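Local coordinates for extracellular solute-binding protein, family 1 (PDB 6G7N) that binds ferric iron and probably delivers it to an ABC transporter for uptake, as expected of a periplasmic iron-binding protein of the solute-binding family, at residues K44-A48 with N49-D53; W64-E68 with A69-Q73; Q73-S77 with S78-N82. All blocks are in the same frame, centred on the assembly; numbering follows the deposited sequence.

Interaction 1: K44-A48 with N49-D53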
loop_
_atom_site.group_PDB
_atom_site.type_symbol
_atom_site.label_atom_id
_atom_site.label_comp_id
_atom_site.label_asym_id
_atom_site.label_seq_id
_atom_site.Cartn_x
_atom_site.Cartn_y
_atom_site.Cartn_z
ATOM N N LYS A 44 -4.879 -16.041 14.550
ATOM C CA LYS A 44 -5.081 -17.421 14.145
ATOM C C LYS A 44 -4.875 -18.347 15.360
ATOM O O LYS A 44 -5.675 -19.223 15.616
ATOM C CB LYS A 44 -4.143 -17.812 12.989
ATOM C CG LYS A 44 -4.526 -19.099 12.294
ATOM C CD LYS A 44 -3.563 -19.488 11.186
ATOM C CE LYS A 44 -4.270 -20.423 10.216
ATOM N NZ LYS A 44 -3.321 -21.357 9.569
ATOM N N SER A 45 -3.831 -18.090 16.125
ATOM C CA SER A 45 -3.489 -18.931 17.270
ATOM C C SER A 45 -4.485 -18.767 18.434
ATOM O O SER A 45 -4.799 -19.746 19.128
ATOM C CB SER A 45 -2.064 -18.624 17.718
ATOM O OG SER A 45 -2.017 -17.458 18.510
ATOM N N GLU A 46 -4.981 -17.541 18.643
ATOM C CA GLU A 46 -6.020 -17.271 19.649
ATOM C C GLU A 46 -7.337 -17.975 19.277
ATOM O O GLU A 46 -8.141 -18.300 20.149
ATOM C CB GLU A 46 -6.227 -15.747 19.871
ATOM C CG GLU A 46 -5.079 -14.997 20.572
ATOM C CD GLU A 46 -5.210 -13.467 20.563
ATOM O OE1 GLU A 46 -6.124 -12.935 19.892
ATOM O OE2 GLU A 46 -4.386 -12.780 21.240
ATOM N N GLY A 47 -7.566 -18.181 17.976
ATOM C CA GLY A 47 -8.700 -18.960 17.483
ATOM C C GLY A 47 -10.038 -18.432 17.948
ATOM O O GLY A 47 -10.280 -17.210 17.993
ATOM N N ALA A 48 -10.908 -19.359 18.338
ATOM C CA ALA A 48 -12.223 -18.996 18.847
ATOM C C ALA A 48 -12.164 -18.198 20.162
ATOM O O ALA A 48 -13.155 -17.589 20.557
ATOM C CB ALA A 48 -13.063 -20.247 19.039
ATOM N N ASN A 49 -11.013 -18.196 20.840
ATOM C CA ASN A 49 -10.847 -17.401 22.066
ATOM C C ASN A 49 -10.339 -15.989 21.799
ATOM O O ASN A 49 -10.189 -15.213 22.740
ATOM C CB ASN A 49 -9.932 -18.125 23.077
ATOM C CG ASN A 49 -10.466 -19.488 23.469
ATOM O OD1 ASN A 49 -11.599 -19.604 23.929
ATOM N ND2 ASN A 49 -9.681 -20.527 23.227
ATOM N N SER A 50 -10.113 -15.613 20.540
ATOM C CA SER A 50 -9.569 -14.277 20.281
ATOM C C SER A 50 -10.566 -13.156 20.623
ATOM O O SER A 50 -11.730 -13.202 20.195
ATOM C CB SER A 50 -9.179 -14.107 18.824
ATOM O OG SER A 50 -8.554 -12.839 18.645
ATOM N N PRO A 51 -10.107 -12.117 21.338
ATOM C CA PRO A 51 -10.973 -10.947 21.540
ATOM C C PRO A 51 -11.007 -9.992 20.340
ATOM O O PRO A 51 -11.766 -9.038 20.370
ATOM C CB PRO A 51 -10.353 -10.228 22.746
ATOM C CG PRO A 51 -8.941 -10.705 22.792
ATOM C CD PRO A 51 -8.850 -12.035 22.110
ATOM N N ALA A 52 -10.203 -10.230 19.309
ATOM C CA ALA A 52 -10.111 -9.269 18.214
ATOM C C ALA A 52 -11.458 -9.069 17.520
ATOM O O ALA A 52 -12.159 -10.022 17.174
ATOM C CB ALA A 52 -9.054 -9.706 17.207
ATOM N N ASP A 53 -11.795 -7.800 17.284
ATOM C CA ASP A 53 -13.005 -7.416 16.541
ATOM C C ASP A 53 -12.699 -6.951 15.123
ATOM O O ASP A 53 -13.411 -7.287 14.178
ATOM C CB ASP A 53 -13.745 -6.284 17.255
ATOM C CG ASP A 53 -14.448 -6.744 18.516
ATOM O OD1 ASP A 53 -15.318 -7.650 18.398
ATOM O OD2 ASP A 53 -14.173 -6.172 19.602
#
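Asn49 meets the end of helix 36-46 through its backbone. Its N donates to Glu46 O at 3.0 Å. The N-H is bent, at 133°, and stands tilted from the carbonyl plane. Asn49 CB rests on the same carbonyl oxygen, 3.4 Å from Glu46 O, so this oxygen is covered by both the amide and the start of the side chain. The rest of Asn49 lies at the surface.

Ser50 is buried and bonds through both its N and its hydroxyl. Its N donates to Gly47 O at 3.0 Å. This bond is straight at the hydrogen but comes from above the carbonyl plane. Gly47, the first residue past the helix to leave helical angles, has positive phi. The Ser50 side chain adds a bond of its own. Ser50 OG donates to Glu46 OE1 at 2.7 Å and meets the carboxylate oxygen nearly end-on. OG is anti to the backbone N of Ser50 (chi1 -175°), which points it at the glutamate. Glu46 runs alongside: its CB lies 3.5 Å from Ser50 CB, and beyond CG the chain is extended. Both carboxylate oxygens have further partners. OE1 also bonds Tyr6 OH of strand 2-7, and OE2 forms a salt bridge with Arg42. These partners would probably keep the carboxylate charged and fixed in rotation.

Pro51 adds a light touch, with CD 3.6 Å from Glu46 OE1. The ring also packs on Tyr6.

Ala52 returns to Ser50. Its N donates to Ser50 OG at 3.2 Å, so this hydroxyl both gives and accepts a bond. Asp53 then joins strand 2-7 through Asn4.

The serine bond to Ala52 N is an ST turn. It lies in the helix-to-strand connection leading into strand 54-58, which pairs parallel with strand 2-7 in this periplasmic binding protein fold.

Interaction 2: W64-E68 with A69-Q73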
loop_
_atom_site.group_PDB
_atom_site.type_symbol
_atom_site.label_atom_id
_atom_site.label_comp_id
_atom_site.label_asym_id
_atom_site.label_seq_id
_atom_site.Cartn_x
_atom_site.Cartn_y
_atom_site.Cartn_z
ATOM N N TRP A 64 -5.033 -10.417 1.992
ATOM C CA TRP A 64 -5.289 -11.711 1.378
ATOM C C TRP A 64 -4.768 -12.913 2.270
ATOM O O TRP A 64 -5.431 -13.927 2.474
ATOM C CB TRP A 64 -4.680 -11.787 -0.018
ATOM C CG TRP A 64 -4.900 -13.101 -0.706
ATOM C CD1 TRP A 64 -4.081 -14.196 -0.647
ATOM C CD2 TRP A 64 -5.980 -13.453 -1.567
ATOM N NE1 TRP A 64 -4.592 -15.196 -1.403
ATOM C CE2 TRP A 64 -5.757 -14.782 -1.985
ATOM C CE3 TRP A 64 -7.107 -12.781 -2.033
ATOM C CZ2 TRP A 64 -6.627 -15.448 -2.835
ATOM C CZ3 TRP A 64 -7.957 -13.442 -2.906
ATOM C CH2 TRP A 64 -7.706 -14.753 -3.293
ATOM N N ARG A 65 -3.557 -12.691 2.775
ATOM C CA ARG A 65 -3.009 -13.714 3.723
ATOM C C ARG A 65 -3.900 -13.881 4.965
ATOM O O ARG A 65 -4.131 -15.002 5.427
ATOM C CB ARG A 65 -1.599 -13.312 4.137
ATOM C CG ARG A 65 -0.547 -13.474 3.042
ATOM C CD ARG A 65 0.841 -12.937 3.393
ATOM N NE ARG A 65 1.821 -13.113 2.302
ATOM C CZ ARG A 65 3.040 -12.565 2.270
ATOM N NH1 ARG A 65 3.462 -11.765 3.255
ATOM N NH2 ARG A 65 3.859 -12.820 1.244
ATOM N N ALA A 66 -4.460 -12.785 5.468
ATOM C CA ALA A 66 -5.408 -12.860 6.595
ATOM C C ALA A 66 -6.640 -13.656 6.202
ATOM O O ALA A 66 -7.118 -14.514 6.950
ATOM C CB ALA A 66 -5.762 -11.463 7.090
ATOM N N GLN A 67 -7.157 -13.362 5.011
ATOM C CA GLN A 67 -8.324 -14.084 4.521
ATOM C C GLN A 67 -8.051 -15.593 4.411
ATOM O O GLN A 67 -8.869 -16.418 4.823
ATOM C CB GLN A 67 -8.820 -13.454 3.216
ATOM C CG GLN A 67 -8.899 -14.328 2.037
ATOM C CD GLN A 67 -9.319 -13.615 0.787
ATOM O OE1 GLN A 67 -9.229 -12.415 0.631
ATOM N NE2 GLN A 67 -9.757 -14.387 -0.148
ATOM N N GLU A 68 -6.898 -15.923 3.859
ATOM C CA GLU A 68 -6.528 -17.354 3.721
ATOM C C GLU A 68 -6.282 -18.072 5.067
ATOM O O GLU A 68 -6.497 -19.282 5.182
ATOM C CB GLU A 68 -5.326 -17.513 2.804
ATOM C CG GLU A 68 -5.599 -17.084 1.365
ATOM C CD GLU A 68 -6.702 -17.859 0.660
ATOM O OE1 GLU A 68 -6.469 -19.037 0.332
ATOM O OE2 GLU A 68 -7.790 -17.277 0.398
ATOM N N ALA A 69 -5.857 -17.302 6.068
ATOM C CA ALA A 69 -5.704 -17.840 7.411
ATOM C C ALA A 69 -7.058 -18.103 8.087
ATOM O O ALA A 69 -7.093 -18.697 9.158
ATOM C CB ALA A 69 -4.848 -16.898 8.250
ATOM N N GLY A 70 -8.164 -17.621 7.507
ATOM C CA GLY A 70 -9.496 -17.863 8.030
ATOM C C GLY A 70 -9.855 -16.954 9.169
ATOM O O GLY A 70 -10.774 -17.268 9.913
ATOM N N ILE A 71 -9.170 -15.813 9.322
ATOM C CA ILE A 71 -9.422 -14.961 10.483
ATOM C C ILE A 71 -10.436 -13.842 10.245
ATOM O O ILE A 71 -10.667 -13.037 11.168
ATOM C CB ILE A 71 -8.134 -14.376 11.086
ATOM C CG1 ILE A 71 -7.439 -13.401 10.130
ATOM C CG2 ILE A 71 -7.208 -15.521 11.516
ATOM C CD1 ILE A 71 -6.489 -12.452 10.829
ATOM N N LEU A 72 -11.035 -13.776 9.050
ATOM C CA LEU A 72 -11.984 -12.713 8.717
ATOM C C LEU A 72 -13.369 -13.277 8.432
ATOM O O LEU A 72 -13.513 -14.429 8.081
ATOM C CB LEU A 72 -11.484 -11.933 7.498
ATOM C CG LEU A 72 -10.108 -11.267 7.649
ATOM C CD1 LEU A 72 -9.633 -10.656 6.335
ATOM C CD2 LEU A 72 -10.082 -10.243 8.743
ATOM N N GLN A 73 -14.399 -12.450 8.588
ATOM C CA GLN A 73 -15.754 -12.802 8.190
ATOM C C GLN A 73 -16.309 -11.769 7.217
ATOM O O GLN A 73 -15.983 -10.590 7.309
ATOM C CB GLN A 73 -16.696 -12.955 9.389
ATOM C CG GLN A 73 -16.876 -11.703 10.242
ATOM C CD GLN A 73 -17.945 -11.884 11.314
ATOM O OE1 GLN A 73 -19.112 -12.100 11.008
ATOM N NE2 GLN A 73 -17.538 -11.787 12.581
HETATM O O HOH W 1 -10.994 -15.309 6.533
#
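Ala66 and Ile71 form the tight side of this helix end. Ile71 CD1 sits 3.9 Å from Ala66 CB, and CG1 lies 3.4 Å from Ala66 O. CG1 is wedged between the backbone N and carbonyl carbon of Ile71 (chi1 66°), which turns the branch back against Ala66. Leu72 points toward the helix and sets CD1 4.0 Å from Ala66 CB. Ile40 and Ile43 of helix 36-46 close over this apolar patch.

The chain leaves helix 60-68 through a Schellman motif. Gly70 has positive phi. Its N donates to Gln67 O at 3.0 Å from well above the carbonyl plane, and Ile71 N makes a weak, long bond to Ala66 O. Ala69 N still keeps a helical bond to Arg65 O at 2.9 Å.

The polar side is looser and holds a bridging water. This water donates to Gln67 O and accepts from Leu72 N, linking the helix end to strand 72-73. Glu68 is exposed. The amide of Gln67 turns away to Trp95 NE1, while in one of its two conformers the guanidinium of Arg65 reaches Asn303.

Interaction 3: Q73-S77 with S78-N82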
loop_
_atom_site.group_PDB
_atom_site.type_symbol
_atom_site.label_atom_id
_atom_site.label_comp_id
_atom_site.label_asym_id
_atom_site.label_seq_id
_atom_site.Cartn_x
_atom_site.Cartn_y
_atom_site.Cartn_z
ATOM N N GLN A 73 -14.399 -12.450 8.588
ATOM C CA GLN A 73 -15.754 -12.802 8.190
ATOM C C GLN A 73 -16.309 -11.769 7.217
ATOM O O GLN A 73 -15.983 -10.590 7.309
ATOM C CB GLN A 73 -16.696 -12.955 9.389
ATOM C CG GLN A 73 -16.876 -11.703 10.242
ATOM C CD GLN A 73 -17.945 -11.884 11.314
ATOM O OE1 GLN A 73 -19.112 -12.100 11.008
ATOM N NE2 GLN A 73 -17.538 -11.787 12.581
ATOM N N PRO A 74 -17.163 -12.224 6.294
ATOM C CA PRO A 74 -17.660 -11.283 5.269
ATOM C C PRO A 74 -18.699 -10.318 5.810
ATOM O O PRO A 74 -19.542 -10.704 6.613
ATOM C CB PRO A 74 -18.269 -12.209 4.217
ATOM C CG PRO A 74 -18.698 -13.414 5.002
ATOM C CD PRO A 74 -17.622 -13.594 6.038
ATOM N N ILE A 75 -18.666 -9.080 5.339
ATOM C CA ILE A 75 -19.565 -8.028 5.745
ATOM C C ILE A 75 -20.240 -7.410 4.542
ATOM O O ILE A 75 -19.555 -6.988 3.616
ATOM C CB ILE A 75 -18.772 -6.934 6.521
ATOM C CG1 ILE A 75 -18.083 -7.493 7.754
ATOM C CG2 ILE A 75 -19.692 -5.756 6.870
ATOM C CD1 ILE A 75 -18.985 -8.058 8.791
ATOM N N SER A 76 -21.573 -7.322 4.588
ATOM C CA SER A 76 -22.348 -6.684 3.533
ATOM C C SER A 76 -22.953 -5.388 4.073
ATOM O O SER A 76 -23.880 -5.415 4.870
ATOM C CB SER A 76 -23.433 -7.637 3.022
ATOM O OG SER A 76 -22.812 -8.709 2.314
ATOM N N SER A 77 -22.416 -4.272 3.615
ATOM C CA SER A 77 -22.811 -2.925 4.041
ATOM C C SER A 77 -22.974 -2.042 2.839
ATOM O O SER A 77 -22.034 -1.872 2.067
ATOM C CB SER A 77 -21.717 -2.350 4.952
ATOM O OG SER A 77 -21.836 -0.939 5.082
ATOM N N SER A 78 -24.149 -1.440 2.685
ATOM C CA SER A 78 -24.374 -0.457 1.630
ATOM C C SER A 78 -23.359 0.689 1.728
ATOM O O SER A 78 -22.879 1.178 0.715
ATOM C CB SER A 78 -25.792 0.094 1.715
ATOM O OG SER A 78 -26.041 1.151 0.829
ATOM N N THR A 79 -23.095 1.149 2.952
ATOM C CA THR A 79 -22.146 2.222 3.138
ATOM C C THR A 79 -20.735 1.849 2.655
ATOM O O THR A 79 -20.108 2.585 1.896
ATOM C CB THR A 79 -22.138 2.669 4.609
ATOM O OG1 THR A 79 -23.423 3.223 4.903
ATOM C CG2 THR A 79 -21.079 3.670 4.920
ATOM N N LEU A 80 -20.238 0.695 3.078
ATOM C CA LEU A 80 -18.902 0.290 2.635
ATOM C C LEU A 80 -18.854 0.106 1.119
ATOM O O LEU A 80 -17.905 0.537 0.463
ATOM C CB LEU A 80 -18.440 -0.999 3.308
ATOM C CG LEU A 80 -18.267 -0.949 4.822
ATOM C CD1 LEU A 80 -17.786 -2.278 5.356
ATOM C CD2 LEU A 80 -17.337 0.151 5.266
ATOM N N ASN A 81 -19.864 -0.559 0.557
ATOM C CA ASN A 81 -19.788 -0.872 -0.842
ATOM C C ASN A 81 -19.948 0.356 -1.716
ATOM O O ASN A 81 -19.311 0.477 -2.768
ATOM C CB ASN A 81 -20.769 -1.950 -1.236
ATOM C CG ASN A 81 -20.490 -3.292 -0.599
ATOM O OD1 ASN A 81 -19.378 -3.588 -0.145
ATOM N ND2 ASN A 81 -21.525 -4.125 -0.561
ATOM N N ASN A 82 -20.845 1.257 -1.326
ATOM C CA ASN A 82 -21.039 2.460 -2.120
ATOM C C ASN A 82 -19.825 3.412 -2.031
ATOM O O ASN A 82 -19.432 3.997 -3.036
ATOM C CB ASN A 82 -22.322 3.192 -1.714
ATOM C CG ASN A 82 -22.550 4.401 -2.586
ATOM O OD1 ASN A 82 -22.511 4.320 -3.823
ATOM N ND2 ASN A 82 -22.671 5.588 -1.920
HETATM O O HOH W 2 -19.852 -4.466 2.438
HETATM O O HOH W 3 -22.277 -7.115 -0.014
#
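Ser77 and Leu80 meet through a backbone-to-side-chain hydrogen bond. Leu80 N donates to Ser77 OG at 3.0 Å, almost straight at 174°. OG is anti to the backbone N of Ser77 (chi1 163°) and so leans over the first turn of the helix. A main-chain bond runs beside it. Asn81 N donates to Ser77 O at 3.0 Å.

Together these bonds start helix 78-83, with Ser77 as its N-cap. The cap hydroxyl has a second partner, Glu253 OE2 of helix 245-255, so it ties the new helix to its neighbour. That carboxylate lies near the N-terminal end of helix 78-83, where the helix dipole would probably stabilise its charge.

Two waters link the loop to Asn81. One accepts from Ser77 N and lies 2.8 Å from both Ile75 O and Asn81 OD1. In one conformer of Ser76, a second water joins its OG to Asn81 ND2, from which the water accepts at 3.1 Å. The Asn81 amide thus faces the preceding loop with both its polar ends.

Apolar packing is lighter. Leu80 points toward the loop and brings CG to 3.7 Å from Ser77 CB. Its CD1 lies 4.2 Å from Ile75 CG2. Both side chains also lie on helix 245-255: Ile75 on Ile249, and Leu80 on Leu252.

How the interactions relate
The three interactions follow one another along the chain; 1 and 2 lie on the same side of its centre. Interactions 1 and 2 are both helix ends, with centres about 12 Å apart. They touch directly: Lys44 CE packs 3.5 Å from Ala69 O, and Lys44 N lies 3.9 Å from Ile71 CG2. Interaction 3 is a helix start. It shares Gln73 with interaction 2, at a centre distance of about 17 Å. It does not touch interaction 1; their nearest atoms are about 6 Å apart. None of the three includes a residue of the iron site. Interaction 2 lies outside the pocket, with the Arg65 side chain about 11 Å from the bound D-glutamic acid.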